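Local structure of hydrophilic protein, virA protein (Chromobacterium violaceum, 3BO6) at residues T8-D11 with L12-N15; F16-L19 with H20-R24; Q205-A208 with L209-P213. The protein is a phosphothreonine lyase effector of the VirA/SpvC type, which probably removes phosphate from phosphothreonine in host proteins by beta-elimination. All blocks are in the same frame, centred on the assembly; numbering follows the deposited sequence. Where two conformers were deposited one is given.

Interaction 1: residues T8-D11 with L12-N15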
loop_
_atom_site.group_PDB
_atom_site.type_symbol
_atom_site.label_atom_id
_atom_site.label_comp_id
_atom_site.label_asym_id
_atom_site.label_seq_id
_atom_site.Cartn_x
_atom_site.Cartn_y
_atom_site.Cartn_z
ATOM N N THR A 8 -13.743 9.863 -7.656
ATOM C CA THR A 8 -13.386 9.421 -6.314
ATOM C C THR A 8 -12.864 10.586 -5.473
ATOM O O THR A 8 -13.281 10.789 -4.325
ATOM C CB THR A 8 -12.339 8.321 -6.374
ATOM O OG1 THR A 8 -12.850 7.218 -7.135
ATOM C CG2 THR A 8 -11.976 7.857 -4.964
ATOM N N ASN A 9 -11.947 11.352 -6.051
ATOM C CA ASN A 9 -11.358 12.485 -5.353
ATOM C C ASN A 9 -12.375 13.625 -5.135
ATOM O O ASN A 9 -12.401 14.247 -4.075
ATOM C CB ASN A 9 -10.117 12.968 -6.103
ATOM C CG ASN A 9 -9.306 13.960 -5.300
ATOM O OD1 ASN A 9 -9.037 13.743 -4.121
ATOM N ND2 ASN A 9 -8.893 15.045 -5.940
ATOM N N GLU A 10 -13.207 13.902 -6.140
ATOM C CA GLU A 10 -14.222 14.943 -5.968
ATOM C C GLU A 10 -15.193 14.625 -4.825
ATOM O O GLU A 10 -15.623 15.517 -4.085
ATOM C CB GLU A 10 -14.966 15.185 -7.283
ATOM C CG GLU A 10 -14.088 15.783 -8.378
ATOM C CD GLU A 10 -13.383 17.041 -7.913
ATOM O OE1 GLU A 10 -14.084 18.021 -7.579
ATOM O OE2 GLU A 10 -12.136 17.058 -7.884
ATOM N N ASP A 11 -15.533 13.345 -4.676
ATOM C CA ASP A 11 -16.382 12.911 -3.571
ATOM C C ASP A 11 -15.680 13.100 -2.219
ATOM O O ASP A 11 -16.295 13.522 -1.245
ATOM C CB ASP A 11 -16.823 11.454 -3.761
ATOM C CG ASP A 11 -17.537 10.913 -2.557
ATOM O OD1 ASP A 11 -18.693 11.315 -2.332
ATOM O OD2 ASP A 11 -16.940 10.101 -1.819
ATOM N N LEU A 12 -14.382 12.801 -2.160
ATOM C CA LEU A 12 -13.621 13.052 -0.937
ATOM C C LEU A 12 -13.625 14.537 -0.558
ATOM O O LEU A 12 -13.685 14.868 0.618
ATOM C CB LEU A 12 -12.175 12.564 -1.057
ATOM C CG LEU A 12 -11.933 11.062 -1.112
ATOM C CD1 LEU A 12 -10.419 10.823 -1.209
ATOM C CD2 LEU A 12 -12.538 10.346 0.109
ATOM N N LYS A 13 -13.524 15.420 -1.551
ATOM C CA LYS A 13 -13.560 16.864 -1.288
ATOM C C LYS A 13 -14.918 17.287 -0.748
ATOM O O LYS A 13 -15.014 17.981 0.269
ATOM C CB LYS A 13 -13.228 17.658 -2.552
ATOM C CG LYS A 13 -11.758 17.634 -2.938
ATOM C CD LYS A 13 -11.574 18.331 -4.289
ATOM C CE LYS A 13 -10.237 18.025 -4.922
ATOM N NZ LYS A 13 -10.171 18.662 -6.280
ATOM N N THR A 14 -15.974 16.850 -1.421
ATOM C CA THR A 14 -17.325 17.221 -1.026
ATOM C C THR A 14 -17.614 16.774 0.397
ATOM O O THR A 14 -18.280 17.471 1.159
ATOM C CB THR A 14 -18.358 16.584 -1.971
ATOM O OG1 THR A 14 -18.152 17.075 -3.297
ATOM C CG2 THR A 14 -19.782 16.909 -1.522
ATOM N N ASN A 15 -17.099 15.607 0.763
ATOM C CA ASN A 15 -17.465 14.991 2.032
ATOM C C ASN A 15 -16.340 14.959 3.055
ATOM O O ASN A 15 -16.435 14.260 4.061
ATOM C CB ASN A 15 -18.023 13.585 1.785
ATOM C CG ASN A 15 -19.328 13.623 1.010
ATOM O OD1 ASN A 15 -20.342 14.079 1.526
ATOM N ND2 ASN A 15 -19.304 13.161 -0.237
#

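Interaction 2: residues F16-L19 with H20-R24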
loop_
_atom_site.group_PDB
_atom_site.type_symbol
_atom_site.label_atom_id
_atom_site.label_comp_id
_atom_site.label_asym_id
_atom_site.label_seq_id
_atom_site.Cartn_x
_atom_site.Cartn_y
_atom_site.Cartn_z
ATOM N N PHE A 16 -15.294 15.744 2.799
ATOM C CA PHE A 16 -14.082 15.736 3.621
ATOM C C PHE A 16 -14.361 15.883 5.116
ATOM O O PHE A 16 -13.948 15.037 5.921
ATOM C CB PHE A 16 -13.141 16.843 3.135
ATOM C CG PHE A 16 -11.772 16.816 3.771
ATOM C CD1 PHE A 16 -10.886 15.791 3.485
ATOM C CD2 PHE A 16 -11.354 17.844 4.601
ATOM C CE1 PHE A 16 -9.629 15.777 4.028
ATOM C CE2 PHE A 16 -10.082 17.833 5.158
ATOM C CZ PHE A 16 -9.220 16.782 4.868
ATOM N N HIS A 17 -15.063 16.950 5.493
ATOM C CA HIS A 17 -15.372 17.185 6.891
ATOM C C HIS A 17 -16.078 16.003 7.559
ATOM O O HIS A 17 -15.671 15.548 8.632
ATOM C CB HIS A 17 -16.218 18.447 7.051
ATOM C CG HIS A 17 -16.434 18.820 8.479
ATOM N ND1 HIS A 17 -17.609 18.569 9.155
ATOM C CD2 HIS A 17 -15.586 19.361 9.385
ATOM C CE1 HIS A 17 -17.489 18.977 10.405
ATOM N NE2 HIS A 17 -16.270 19.464 10.570
ATOM N N SER A 18 -17.127 15.506 6.917
ATOM C CA SER A 18 -17.875 14.372 7.463
ATOM C C SER A 18 -17.021 13.113 7.582
ATOM O O SER A 18 -17.078 12.395 8.590
ATOM C CB SER A 18 -19.096 14.076 6.600
ATOM O OG SER A 18 -19.782 12.943 7.099
ATOM N N LEU A 19 -16.232 12.843 6.546
ATOM C CA LEU A 19 -15.410 11.642 6.517
ATOM C C LEU A 19 -14.403 11.590 7.655
ATOM O O LEU A 19 -14.376 10.610 8.407
ATOM C CB LEU A 19 -14.736 11.474 5.151
ATOM C CG LEU A 19 -15.670 11.053 4.010
ATOM C CD1 LEU A 19 -14.984 11.204 2.649
ATOM C CD2 LEU A 19 -16.168 9.625 4.204
ATOM N N HIS A 20 -13.578 12.621 7.828
ATOM C CA HIS A 20 -12.568 12.512 8.876
ATOM C C HIS A 20 -13.169 12.527 10.285
ATOM O O HIS A 20 -12.666 11.866 11.186
ATOM C CB HIS A 20 -11.391 13.499 8.705
ATOM C CG HIS A 20 -11.673 14.919 9.100
ATOM N ND1 HIS A 20 -11.505 15.385 10.384
ATOM C CD2 HIS A 20 -11.996 15.998 8.349
ATOM C CE1 HIS A 20 -11.777 16.681 10.422
ATOM N NE2 HIS A 20 -12.074 17.078 9.199
ATOM N N ASN A 21 -14.269 13.240 10.469
ATOM C CA ASN A 21 -14.925 13.212 11.765
ATOM C C ASN A 21 -15.623 11.882 12.077
ATOM O O ASN A 21 -15.643 11.455 13.240
ATOM C CB ASN A 21 -15.856 14.416 11.888
ATOM C CG ASN A 21 -15.099 15.688 12.191
ATOM O OD1 ASN A 21 -14.541 15.836 13.272
ATOM N ND2 ASN A 21 -15.062 16.609 11.226
ATOM N N GLN A 22 -16.194 11.225 11.065
ATOM C CA GLN A 22 -16.716 9.869 11.265
ATOM C C GLN A 22 -15.577 8.917 11.626
ATOM O O GLN A 22 -15.699 8.120 12.563
ATOM C CB GLN A 22 -17.414 9.341 10.011
ATOM C CG GLN A 22 -18.742 9.986 9.678
ATOM C CD GLN A 22 -19.337 9.407 8.412
ATOM O OE1 GLN A 22 -19.417 10.079 7.384
ATOM N NE2 GLN A 22 -19.731 8.140 8.470
ATOM N N MET A 23 -14.465 8.996 10.899
ATOM C CA MET A 23 -13.321 8.123 11.171
ATOM C C MET A 23 -12.836 8.238 12.606
ATOM O O MET A 23 -12.518 7.225 13.245
ATOM C CB MET A 23 -12.160 8.430 10.219
ATOM C CG MET A 23 -12.415 8.044 8.765
ATOM S SD MET A 23 -11.184 8.769 7.666
ATOM C CE MET A 23 -9.735 7.820 8.147
ATOM N N ARG A 24 -12.803 9.456 13.127
ATOM C CA ARG A 24 -12.296 9.696 14.476
ATOM C C ARG A 24 -13.154 9.045 15.560
ATOM O O ARG A 24 -12.681 8.832 16.673
ATOM C CB ARG A 24 -12.132 11.202 14.742
ATOM C CG ARG A 24 -11.212 11.518 15.925
ATOM C CD ARG A 24 -10.839 12.995 16.003
ATOM N NE ARG A 24 -11.965 13.833 15.631
ATOM C CZ ARG A 24 -12.612 14.650 16.452
ATOM N NH1 ARG A 24 -13.636 15.346 15.993
ATOM N NH2 ARG A 24 -12.228 14.782 17.715
#

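Interaction 3: residues Q205-A208 with L209-P213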
loop_
_atom_site.group_PDB
_atom_site.type_symbol
_atom_site.label_atom_id
_atom_site.label_comp_id
_atom_site.label_asym_id
_atom_site.label_seq_id
_atom_site.Cartn_x
_atom_site.Cartn_y
_atom_site.Cartn_z
ATOM N N GLN A 205 6.568 18.067 -6.448
ATOM C CA GLN A 205 5.199 17.567 -6.330
ATOM C C GLN A 205 4.788 17.248 -4.876
ATOM O O GLN A 205 3.675 16.765 -4.636
ATOM C CB GLN A 205 4.984 16.333 -7.238
ATOM C CG GLN A 205 5.695 15.042 -6.783
ATOM C CD GLN A 205 5.568 13.892 -7.783
ATOM O OE1 GLN A 205 5.265 14.108 -8.961
ATOM N NE2 GLN A 205 5.805 12.661 -7.317
ATOM N N SER A 206 5.659 17.544 -3.915
ATOM C CA SER A 206 5.400 17.224 -2.512
ATOM C C SER A 206 4.178 17.937 -1.945
ATOM O O SER A 206 3.349 17.337 -1.271
ATOM C CB SER A 206 6.625 17.548 -1.664
ATOM O OG SER A 206 6.384 17.250 -0.305
ATOM N N GLN A 207 4.070 19.235 -2.197
ATOM C CA GLN A 207 2.958 19.988 -1.635
ATOM C C GLN A 207 1.625 19.508 -2.208
ATOM O O GLN A 207 0.650 19.325 -1.462
ATOM C CB GLN A 207 3.150 21.488 -1.854
ATOM C CG GLN A 207 2.111 22.332 -1.132
ATOM C CD GLN A 207 2.102 22.087 0.362
ATOM O OE1 GLN A 207 3.109 21.686 0.948
ATOM N NE2 GLN A 207 0.954 22.327 0.992
ATOM N N ALA A 208 1.589 19.265 -3.516
ATOM C CA ALA A 208 0.381 18.748 -4.146
ATOM C C ALA A 208 -0.020 17.418 -3.515
ATOM O O ALA A 208 -1.208 17.178 -3.226
ATOM C CB ALA A 208 0.566 18.594 -5.649
ATOM N N LEU A 209 0.956 16.535 -3.290
ATOM C CA LEU A 209 0.619 15.252 -2.692
ATOM C C LEU A 209 0.140 15.384 -1.254
ATOM O O LEU A 209 -0.793 14.700 -0.843
ATOM C CB LEU A 209 1.792 14.267 -2.772
ATOM C CG LEU A 209 2.076 13.671 -4.158
ATOM C CD1 LEU A 209 3.376 12.864 -4.141
ATOM C CD2 LEU A 209 0.911 12.797 -4.641
ATOM N N ARG A 210 0.764 16.277 -0.480
ATOM C CA ARG A 210 0.328 16.498 0.916
ATOM C C ARG A 210 -1.097 17.058 0.974
ATOM O O ARG A 210 -1.789 16.916 1.985
ATOM C CB ARG A 210 1.277 17.453 1.648
ATOM C CG ARG A 210 2.640 16.869 2.020
ATOM C CD ARG A 210 3.412 17.849 2.908
ATOM N NE ARG A 210 3.914 18.985 2.144
ATOM C CZ ARG A 210 5.162 19.081 1.695
ATOM N NH1 ARG A 210 5.544 20.145 1.000
ATOM N NH2 ARG A 210 6.029 18.114 1.955
ATOM N N GLU A 211 -1.525 17.691 -0.113
ATOM C CA GLU A 211 -2.885 18.211 -0.224
ATOM C C GLU A 211 -3.922 17.217 -0.764
ATOM O O GLU A 211 -5.108 17.528 -0.794
ATOM C CB GLU A 211 -2.905 19.527 -1.019
ATOM C CG GLU A 211 -2.089 20.619 -0.325
ATOM C CD GLU A 211 -2.116 21.956 -1.035
ATOM O OE1 GLU A 211 -2.822 22.102 -2.053
ATOM O OE2 GLU A 211 -1.414 22.861 -0.552
ATOM N N GLU A 212 -3.496 16.030 -1.196
ATOM C CA GLU A 212 -4.455 15.026 -1.645
ATOM C C GLU A 212 -5.421 14.687 -0.526
ATOM O O GLU A 212 -5.000 14.302 0.558
ATOM C CB GLU A 212 -3.725 13.742 -2.051
ATOM C CG GLU A 212 -3.030 13.823 -3.412
ATOM C CD GLU A 212 -3.999 13.697 -4.588
ATOM O OE1 GLU A 212 -5.104 13.131 -4.421
ATOM O OE2 GLU A 212 -3.630 14.138 -5.703
ATOM N N PRO A 213 -6.726 14.793 -0.783
ATOM C CA PRO A 213 -7.686 14.470 0.277
ATOM C C PRO A 213 -7.456 13.064 0.864
ATOM O O PRO A 213 -7.480 12.915 2.079
ATOM C CB PRO A 213 -9.034 14.602 -0.448
ATOM C CG PRO A 213 -8.785 15.726 -1.435
ATOM C CD PRO A 213 -7.363 15.456 -1.938
#

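Interaction 1: residues T8-D11 with L12-N15
D11 O takes two hydrogen bonds from one residue: N15 N to D11 O is 3.0 Å. The second, from N15 ND2 to D11 O, is 3.2 Å. The two donors come from opposite faces of the carbonyl plane. N15 can do this because its CG sits beside its own backbone N (chi1 -65°), which folds the amide back over the preceding turn. The same ND2 also leans on the D11 carboxylate, 2.9 Å from OD1, but the N-H points poorly at that oxygen and the bond is weak; the carboxylate and amide planes are 54° apart. Just before this pair in the chain, E10 and K13 run alongside each other and close a salt bridge, K13 NZ to E10 OE2 at 3.0 Å, with the ammonium on the syn side of the carboxylate. The bend of E10 at chi2 (-53°) turns its carboxylate toward the end of K13, whose chain is extended beyond CG and whose CE passes 3.4 Å from N9 ND2. These polar groups are spread along the outer side of helix 7-14, while on the inner side T8 OG1 bonds to S145 O and L12 is buried against P213 and L217 of helix 213-219.

Interaction 2: residues F16-L19 with H20-R24
H17 and N21 meet where the amide comes over one face of the H17 imidazole, with N21 ND2 3.2 Å above the ring plane and toward its rim. That same ND2 donates to H17 O at 2.9 Å, and N21 N reaches this oxygen from the other face of the carbonyl plane at 3.3 Å. In the R24 conformer given here, N21 OD1 also takes a hydrogen bond from R24 NH1. H20 CG lies between its backbone N and carbonyl carbon (chi1 77°), which swings the imidazole back along the helix: its CD2 stands 4.1 Å over a face of the F16 ring. These two rings meet obliquely, as do those of H17 and H20. One residue further on in each turn, S18 OG donates to Q22 OE1 at 2.9 Å. The outward side is thus held by separate polar pairs, whereas on the buried side M23 CG packs 3.2 Å from L19 O and L19 rests on A149 and L152 of helix 149-168. F16 and H20 of the aromatic cluster also lie on L217 of helix 213-219, and Q22 reaches A149 at the edge; with L19 and M23 inside, helix 16-24 is a typical amphipathic surface helix.

Interaction 3: residues Q205-A208 with L209-P213
Q205 opens the stretch alongside L209: the two side chains point the same way, and Q205 NE2 comes 4.0 Å from L209 CD1. The glutamine amide is occupied elsewhere, NE2 bonding to the carbonyls of S179 and G198, while Q205 O receives the backbone N-H of L209. L209 is buried, touching V181 and S197 and also R192 of strand 189-193. S206 O accepts from R210 N at 2.9 Å. The S206 hydroxyl comes up to the R210 guanidinium, but the modelled approach is implausibly close for one of two deposited conformers, and its detail is doubtful. Q207, likewise modelled in two conformers, carries most of the polar contact in the one described here. Its CG is anti to the backbone N (chi1 -173°) and the chain then bends at chi2 (58°), setting the amide between R210 and E211. R210 grips Q207 OE1 side-on with two nitrogens, NH1 at 2.9 Å and NE at 3.1 Å. The oxygen lies in the guanidinium plane, yet NE stands well above the plane of the glutamine carbonyl. On the far end of the same amide, Q207 NE2 donates to E211 OE2 at 2.9 Å in a nearly straight bond, meeting the carboxylate on its anti side with the two planes 82° apart. Q207 thus bridges an arginine and a glutamate, a neutral amide between opposite charges. A208 adds a weak bond from E211 N to A208 O at 3.2 Å, beside the stronger one that E211 N gives Q207 O. Beyond the short helix E212, salt-bridged to R196, takes the N-cap position before P213: a link from helix 206-210 to helix 213-219, with P213 as the first residue of the second helix.

In the fold
Interactions 1 and 2 lie on consecutive helices, 7-14 and 16-24, and join through packing of L12 CD2 on L19 CD1 at 3.6 Å. Interaction 3 lies much later in the chain but returns to interaction 1: P213 packs on N9, L12 and K13, with N9 OD1 3.2 Å from P213 CD. All three sit away from the chain's centre and are partly buried, each with a buried leucine on one side and polar groups on the other. Interaction 3 has the most exposed residues, four of eight, and its side-chain polar network is correspondingly the most extended; interaction 2 alone brings in aromatic rings. Helix 213-219 touches both N-terminal helices.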